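Local coordinates for protein STING-associated CdnE c-di-GMP synthase (Flavobacteriaceae, PDB 6WT8) that probably synthesises c-di-GMP, the cyclic dinucleotide thought to signal to a STING receptor in a bacterial CBASS defence system, at residues S41-E53 with E349-S361. Residues are numbered along the deposited sequence; the frame is centred on the assembly and turned at random.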
ATOM      1  N   SER A  41      21.779  16.770  21.084  1.00 33.18           N
ATOM      2  CA  SER A  41      22.091  17.431  19.821  1.00 33.58           C
ATOM      3  C   SER A  41      22.146  16.491  18.620  1.00 29.73           C
ATOM      4  O   SER A  41      22.198  16.946  17.458  1.00 26.25           O
ATOM      5  CB  SER A  41      23.422  18.159  19.920  1.00 40.84           C
ATOM      6  OG  SER A  41      24.500  17.298  19.606  1.00 46.39           O
ATOM      7  N   ILE A  42      22.105  15.173  18.849  1.00 28.12           N
ATOM      8  CA  ILE A  42      22.078  14.257  17.703  1.00 25.61           C
ATOM      9  C   ILE A  42      20.873  14.494  16.802  1.00 22.33           C
ATOM     10  O   ILE A  42      20.899  14.144  15.602  1.00 23.21           O
ATOM     11  CB  ILE A  42      22.097  12.789  18.186  1.00 30.05           C
ATOM     12  CG1 ILE A  42      22.483  11.867  17.034  1.00 34.71           C
ATOM     13  CG2 ILE A  42      20.738  12.394  18.781  1.00 30.50           C
ATOM     14  CD1 ILE A  42      22.908  10.532  17.494  1.00 39.48           C
ATOM     15  N   GLU A  43      19.808  15.111  17.320  1.00 23.99           N
ATOM     16  CA  GLU A  43      18.610  15.164  16.498  1.00 28.37           C
ATOM     17  C   GLU A  43      18.717  16.133  15.328  1.00 27.27           C
ATOM     18  O   GLU A  43      17.962  15.971  14.363  1.00 28.68           O
ATOM     19  CB  GLU A  43      17.398  15.461  17.379  1.00 35.03           C
ATOM     20  CG  GLU A  43      16.985  14.180  18.127  1.00 40.20           C
ATOM     21  CD  GLU A  43      15.580  14.212  18.677  1.00 47.48           C
ATOM     22  OE1 GLU A  43      14.715  14.875  18.057  1.00 51.25           O
ATOM     23  OE2 GLU A  43      15.334  13.563  19.725  1.00 48.12           O
ATOM     24  N   TYR A  44      19.653  17.094  15.361  1.00 24.62           N
ATOM     25  CA  TYR A  44      19.899  17.899  14.177  1.00 26.87           C
ATOM     26  C   TYR A  44      21.270  17.616  13.564  1.00 23.10           C
ATOM     27  O   TYR A  44      21.761  18.424  12.774  1.00 24.18           O
ATOM     28  CB  TYR A  44      19.710  19.380  14.472  1.00 26.48           C
ATOM     29  CG  TYR A  44      20.385  19.821  15.737  1.00 26.18           C
ATOM     30  CD1 TYR A  44      21.748  20.099  15.752  1.00 27.36           C
ATOM     31  CD2 TYR A  44      19.658  19.960  16.927  1.00 24.88           C
ATOM     32  CE1 TYR A  44      22.382  20.508  16.905  1.00 29.89           C
ATOM     33  CE2 TYR A  44      20.281  20.364  18.085  1.00 27.81           C
ATOM     34  CZ  TYR A  44      21.638  20.640  18.080  1.00 26.52           C
ATOM     35  OH  TYR A  44      22.273  21.033  19.227  1.00 35.18           O
ATOM     36  N   SER A  45      21.822  16.424  13.823  1.00 24.05           N
ATOM     37  CA  SER A  45      22.855  15.902  12.931  1.00 23.75           C
ATOM     38  C   SER A  45      22.282  15.631  11.542  1.00 20.14           C
ATOM     39  O   SER A  45      21.074  15.404  11.360  1.00 19.44           O
ATOM     40  CB  SER A  45      23.472  14.628  13.499  1.00 21.53           C
ATOM     41  OG  SER A  45      22.557  13.536  13.465  1.00 22.26           O
ATOM     42  N   ASP A  46      23.164  15.647  10.530  1.00 20.94           N
ATOM     43  CA  ASP A  46      22.700  15.376   9.175  1.00 19.04           C
ATOM     44  C   ASP A  46      22.086  13.985   9.071  1.00 18.29           C
ATOM     45  O   ASP A  46      21.048  13.822   8.415  1.00 18.78           O
ATOM     46  CB  ASP A  46      23.827  15.511   8.141  1.00 21.37           C
ATOM     47  CG  ASP A  46      24.228  16.971   7.872  1.00 41.57           C
ATOM     48  OD1 ASP A  46      23.549  17.906   8.365  1.00 42.99           O
ATOM     49  OD2 ASP A  46      25.236  17.175   7.150  1.00 47.80           O
ATOM     50  N   VAL A  47      22.683  12.981   9.736  1.00 21.11           N
ATOM     51  CA  VAL A  47      22.118  11.622   9.621  1.00 18.85           C
ATOM     52  C   VAL A  47      20.720  11.571  10.235  1.00 16.71           C
ATOM     53  O   VAL A  47      19.787  10.969   9.666  1.00 17.45           O
ATOM     54  CB  VAL A  47      23.064  10.567  10.247  1.00 21.26           C
ATOM     55  CG1 VAL A  47      23.475  10.858  11.696  1.00 22.03           C
ATOM     56  CG2 VAL A  47      22.454   9.157  10.149  1.00 18.74           C
ATOM     57  N   SER A  48      20.541  12.231  11.379  1.00 16.68           N
ATOM     58  CA  SER A  48      19.213  12.277  12.007  1.00 16.95           C
ATOM     59  C   SER A  48      18.205  13.006  11.125  1.00 17.64           C
ATOM     60  O   SER A  48      17.047  12.584  11.005  1.00 18.29           O
ATOM     61  CB  SER A  48      19.290  12.965  13.357  1.00 18.83           C
ATOM     62  OG  SER A  48      17.958  13.214  13.775  1.00 23.14           O
ATOM     63  N   ILE A  49      18.599  14.141  10.537  1.00 16.83           N
ATOM     64  CA  ILE A  49      17.658  14.844   9.657  1.00 15.59           C
ATOM     65  C   ILE A  49      17.258  13.978   8.468  1.00 18.16           C
ATOM     66  O   ILE A  49      16.086  13.947   8.050  1.00 16.19           O
ATOM     67  CB  ILE A  49      18.275  16.181   9.211  1.00 16.64           C
ATOM     68  CG1 ILE A  49      18.441  17.067  10.430  1.00 19.80           C
ATOM     69  CG2 ILE A  49      17.411  16.862   8.193  1.00 17.93           C
ATOM     70  CD1 ILE A  49      19.349  18.269  10.103  1.00 20.21           C
ATOM     71  N   TYR A  50      18.224  13.271   7.890  1.00 17.50           N
ATOM     72  CA  TYR A  50      17.893  12.350   6.808  1.00 17.02           C
ATOM     73  C   TYR A  50      16.872  11.314   7.266  1.00 14.49           C
ATOM     74  O   TYR A  50      15.922  11.005   6.534  1.00 14.31           O
ATOM     75  CB  TYR A  50      19.160  11.654   6.323  1.00 17.80           C
ATOM     76  CG  TYR A  50      18.910  10.548   5.310  1.00 17.06           C
ATOM     77  CD1 TYR A  50      18.304  10.819   4.087  1.00 16.28           C
ATOM     78  CD2 TYR A  50      19.276   9.246   5.602  1.00 22.76           C
ATOM     79  CE1 TYR A  50      18.052   9.769   3.107  1.00 20.58           C
ATOM     80  CE2 TYR A  50      19.044   8.203   4.641  1.00 23.20           C
ATOM     81  CZ  TYR A  50      18.442   8.484   3.433  1.00 23.48           C
ATOM     82  OH  TYR A  50      18.202   7.510   2.449  1.00 26.85           O
ATOM     83  N   ILE A  51      17.130  10.701   8.412  1.00 15.21           N
ATOM     84  CA  ILE A  51      16.178   9.704   8.939  1.00 15.18           C
ATOM     85  C   ILE A  51      14.791  10.324   9.135  1.00 15.01           C
ATOM     86  O   ILE A  51      13.760   9.747   8.716  1.00 14.69           O
ATOM     87  CB  ILE A  51      16.710   9.123  10.254  1.00 14.69           C
ATOM     88  CG1 ILE A  51      17.994   8.333  10.008  1.00 16.13           C
ATOM     89  CG2 ILE A  51      15.629   8.270  10.946  1.00 16.49           C
ATOM     90  CD1 ILE A  51      18.774   8.053  11.290  1.00 15.88           C
ATOM     91  N   LYS A  52      14.748  11.518   9.738  1.00 15.13           N
ATOM     92  CA  LYS A  52      13.449  12.162  10.011  1.00 17.49           C
ATOM     93  C   LYS A  52      12.681  12.410   8.730  1.00 17.09           C
ATOM     94  O   LYS A  52      11.462  12.158   8.653  1.00 16.46           O
ATOM     95  CB  LYS A  52      13.651  13.509  10.734  1.00 17.04           C
ATOM     96  CG  LYS A  52      13.950  13.332  12.163  1.00 19.01           C
ATOM     97  CD  LYS A  52      13.927  14.707  12.895  1.00 19.53           C
ATOM     98  CE  LYS A  52      14.992  15.651  12.377  1.00 24.36           C
ATOM     99  NZ  LYS A  52      15.128  16.917  13.278  1.00 32.11           N
ATOM    100  N   GLU A  53      13.351  12.985   7.729  1.00 14.96           N
ATOM    101  CA  GLU A  53      12.638  13.373   6.522  1.00 15.61           C
ATOM    102  C   GLU A  53      12.281  12.149   5.698  1.00 14.98           C
ATOM    103  O   GLU A  53      11.243  12.147   5.019  1.00 15.98           O
ATOM    104  CB  GLU A  53      13.487  14.400   5.767  1.00 16.29           C
ATOM    105  CG  GLU A  53      13.557  15.666   6.679  1.00 17.62           C
ATOM    106  CD  GLU A  53      14.115  16.908   6.021  1.00 21.83           C
ATOM    107  OE1 GLU A  53      14.467  16.836   4.825  1.00 22.69           O
ATOM    108  OE2 GLU A  53      14.218  17.962   6.736  1.00 20.47           O
ATOM    109  N   GLU A 349      22.939  -0.733   4.411  1.00 14.03           N
ATOM    110  CA  GLU A 349      22.682   0.692   4.555  1.00 15.96           C
ATOM    111  C   GLU A 349      22.283   1.008   5.979  1.00 16.15           C
ATOM    112  O   GLU A 349      22.759   1.998   6.545  1.00 15.57           O
ATOM    113  CB  GLU A 349      21.549   1.174   3.622  1.00 14.40           C
ATOM    114  CG  GLU A 349      21.847   0.984   2.120  1.00 17.39           C
ATOM    115  CD  GLU A 349      22.973   1.872   1.634  1.00 29.61           C
ATOM    116  OE1 GLU A 349      23.375   2.806   2.374  1.00 26.99           O
ATOM    117  OE2 GLU A 349      23.526   1.589   0.550  1.00 30.09           O
ATOM    118  N   LEU A 350      21.392   0.202   6.580  1.00 15.09           N
ATOM    119  CA  LEU A 350      21.014   0.477   7.978  1.00 13.75           C
ATOM    120  C   LEU A 350      22.215   0.351   8.911  1.00 14.68           C
ATOM    121  O   LEU A 350      22.335   1.127   9.870  1.00 17.76           O
ATOM    122  CB  LEU A 350      19.903  -0.480   8.445  1.00 13.85           C
ATOM    123  CG  LEU A 350      18.623  -0.368   7.653  1.00 17.83           C
ATOM    124  CD1 LEU A 350      17.708  -1.522   8.016  1.00 21.80           C
ATOM    125  CD2 LEU A 350      17.947   0.922   8.036  1.00 22.71           C
ATOM    126  N   ASP A 351      23.112  -0.628   8.658  1.00 14.86           N
ATOM    127  CA  ASP A 351      24.301  -0.743   9.500  1.00 17.49           C
ATOM    128  C   ASP A 351      25.128   0.536   9.425  1.00 18.18           C
ATOM    129  O   ASP A 351      25.622   1.039  10.448  1.00 19.49           O
ATOM    130  CB  ASP A 351      25.109  -1.930   8.995  1.00 19.46           C
ATOM    131  CG  ASP A 351      26.267  -2.322   9.898  1.00 35.90           C
ATOM    132  OD1 ASP A 351      26.173  -2.165  11.127  1.00 38.38           O
ATOM    133  OD2 ASP A 351      27.253  -2.857   9.354  1.00 41.36           O
ATOM    134  N   SER A 352      25.325   1.058   8.212  1.00 15.16           N
ATOM    135  CA  SER A 352      26.078   2.309   8.068  1.00 17.70           C
ATOM    136  C   SER A 352      25.415   3.461   8.799  1.00 17.02           C
ATOM    137  O   SER A 352      26.089   4.297   9.398  1.00 19.31           O
ATOM    138  CB  SER A 352      26.178   2.683   6.604  1.00 20.88           C
ATOM    139  OG  SER A 352      27.044   1.768   5.960  1.00 24.43           O
ATOM    140  N   ILE A 353      24.100   3.587   8.661  1.00 15.24           N
ATOM    141  CA  ILE A 353      23.370   4.669   9.337  1.00 14.07           C
ATOM    142  C   ILE A 353      23.550   4.570  10.844  1.00 19.09           C
ATOM    143  O   ILE A 353      23.758   5.578  11.524  1.00 17.59           O
ATOM    144  CB  ILE A 353      21.884   4.625   8.950  1.00 16.66           C
ATOM    145  CG1 ILE A 353      21.760   4.986   7.468  1.00 16.49           C
ATOM    146  CG2 ILE A 353      21.048   5.554   9.830  1.00 16.95           C
ATOM    147  CD1 ILE A 353      20.332   4.793   6.836  1.00 20.47           C
ATOM    148  N   ILE A 354      23.430   3.361  11.391  1.00 17.60           N
ATOM    149  CA  ILE A 354      23.551   3.182  12.836  1.00 16.50           C
ATOM    150  C   ILE A 354      24.958   3.532  13.271  1.00 18.45           C
ATOM    151  O   ILE A 354      25.167   4.207  14.287  1.00 19.44           O
ATOM    152  CB  ILE A 354      23.184   1.741  13.207  1.00 16.58           C
ATOM    153  CG1 ILE A 354      21.661   1.514  13.102  1.00 18.12           C
ATOM    154  CG2 ILE A 354      23.646   1.437  14.658  1.00 17.67           C
ATOM    155  CD1 ILE A 354      21.246   0.038  13.007  1.00 18.12           C
ATOM    156  N   ALA A 355      25.951   3.126  12.475  1.00 19.43           N
ATOM    157  CA  ALA A 355      27.322   3.464  12.815  1.00 19.73           C
ATOM    158  C   ALA A 355      27.534   4.974  12.784  1.00 20.91           C
ATOM    159  O   ALA A 355      28.253   5.525  13.631  1.00 23.52           O
ATOM    160  CB  ALA A 355      28.305   2.764  11.874  1.00 21.75           C
ATOM    161  N   ASP A 356      26.954   5.653  11.791  1.00 18.56           N
ATOM    162  CA  ASP A 356      27.126   7.096  11.690  1.00 24.04           C
ATOM    163  C   ASP A 356      26.413   7.833  12.823  1.00 23.81           C
ATOM    164  O   ASP A 356      26.906   8.867  13.302  1.00 23.94           O
ATOM    165  CB  ASP A 356      26.632   7.582  10.329  1.00 21.20           C
ATOM    166  CG  ASP A 356      27.519   7.115   9.191  1.00 22.48           C
ATOM    167  OD1 ASP A 356      28.752   6.893   9.429  1.00 27.94           O
ATOM    168  OD2 ASP A 356      27.043   6.983   8.052  1.00 23.43           O
ATOM    169  N   LEU A 357      25.244   7.330  13.258  1.00 20.55           N
ATOM    170  CA  LEU A 357      24.606   7.887  14.460  1.00 23.01           C
ATOM    171  C   LEU A 357      25.496   7.719  15.682  1.00 23.84           C
ATOM    172  O   LEU A 357      25.642   8.651  16.495  1.00 27.89           O
ATOM    173  CB  LEU A 357      23.276   7.213  14.714  1.00 23.00           C
ATOM    174  CG  LEU A 357      22.141   7.640  13.792  1.00 22.03           C
ATOM    175  CD1 LEU A 357      21.029   6.604  13.849  1.00 21.29           C
ATOM    176  CD2 LEU A 357      21.673   9.099  14.124  1.00 25.64           C
ATOM    177  N   HIS A 358      26.065   6.524  15.857  1.00 21.70           N
ATOM    178  CA  HIS A 358      26.985   6.320  16.987  1.00 26.86           C
ATOM    179  C   HIS A 358      28.141   7.305  16.940  1.00 32.25           C
ATOM    180  O   HIS A 358      28.537   7.866  17.984  1.00 33.38           O
ATOM    181  CB  HIS A 358      27.530   4.895  17.007  1.00 36.49           C
ATOM    182  CG  HIS A 358      26.608   3.895  17.633  1.00 54.70           C
ATOM    183  ND1 HIS A 358      26.040   4.078  18.876  1.00 60.42           N
ATOM    184  CD2 HIS A 358      26.174   2.687  17.194  1.00 58.50           C
ATOM    185  CE1 HIS A 358      25.281   3.033  19.168  1.00 62.74           C
ATOM    186  NE2 HIS A 358      25.342   2.176  18.162  1.00 58.95           N
ATOM    187  N   ASN A 359      28.683   7.571  15.749  1.00 26.65           N
ATOM    188  CA  ASN A 359      29.840   8.461  15.687  1.00 29.87           C
ATOM    189  C   ASN A 359      29.442   9.917  15.934  1.00 41.95           C
ATOM    190  O   ASN A 359      30.241  10.695  16.475  1.00 42.19           O
ATOM    191  CB  ASN A 359      30.570   8.309  14.357  1.00 31.33           C
ATOM    192  CG  ASN A 359      31.164   6.915  14.170  1.00 43.97           C
ATOM    193  OD1 ASN A 359      31.491   6.219  15.144  1.00 49.45           O
ATOM    194  ND2 ASN A 359      31.326   6.504  12.913  1.00 47.80           N
ATOM    195  N   GLN A 360      28.219  10.304  15.571  1.00 37.24           N
ATOM    196  CA  GLN A 360      27.742  11.647  15.892  1.00 45.00           C
ATOM    197  C   GLN A 360      27.547  11.813  17.390  1.00 54.29           C
ATOM    198  O   GLN A 360      27.821  12.885  17.941  1.00 57.18           O
ATOM    199  CB  GLN A 360      26.436  11.944  15.148  1.00 41.05           C
ATOM    200  CG  GLN A 360      26.589  12.129  13.649  1.00 45.33           C
ATOM    201  CD  GLN A 360      27.293  13.416  13.301  1.00 52.51           C
ATOM    202  OE1 GLN A 360      27.002  14.471  13.866  1.00 49.90           O
ATOM    203  NE2 GLN A 360      28.237  13.338  12.382  1.00 55.84           N
ATOM    204  N   SER A 361      27.071  10.776  18.068  1.00 54.00           N
ATOM    205  CA  SER A 361      26.955  10.835  19.515  1.00 63.33           C
ATOM    206  C   SER A 361      28.305  10.521  20.174  1.00 67.83           C
ATOM    207  O   SER A 361      29.149  11.407  20.348  1.00 68.88           O
ATOM    208  CB  SER A 361      25.879   9.869  20.007  1.00 63.49           C
ATOM    209  OG  SER A 361      26.309   8.528  19.877  1.00 69.24           O
TER
HETATM  210  O   HOH W   1      25.995  15.976  11.002  1.00 35.29           O
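Val47 and Leu357 mark the point where helix 46-53 packs against helix 349-360, their axes 9.8 Å apart and their N-to-C directions at 135°. Val47 is the knob. It sits in a hole made by Ile353, Asp356, Leu357 and Gln360. With chi1 at 54°, CG2 lies anti to the backbone N and meets Ile353 CG2 at 3.9 Å, while CG1 presses on Leu357 CD2 at 3.5 Å, tighter than usual for carbons. Leu357 serves three residues with its two methyls. CD2 takes Val47 and Ile42, and CD1 meets Ile51 CD1 tip to tip at 3.7 Å. Ile42 crosses Leu357 at about a right angle, and its CD1 also comes to 3.5 Å from Leu357 O. Ile51 and Ile353 lie alongside each other, pointing in opposite directions, with Ile51 CD1 against Ile353 CG2. Ile353 CD1 touches the Tyr50 ring at its edge. The exposed Gln360 bends at chi2 and runs past Val47, bringing OE1 to 3.6 Å from Ser45 CB. Ser45 is the N-cap: its OG accepts from Ser48 N at 3.2 Å and donates to Ile42 O on a lone pair. Tyr5 of helix 5-16 touches Val47 and bonds Asp356, and Ile263 of helix 253-266 backs Tyr50 and Ile353. The contact ties the C-terminal helix 336-360 to helix 46-56 through branched aliphatic groups. No direct hydrogen bond spans the two segments, so their mutual fit rests mainly on shape and apolar burial, supplemented by a water that accepts from Asp46 N and donates only weakly to Gln360 OE1.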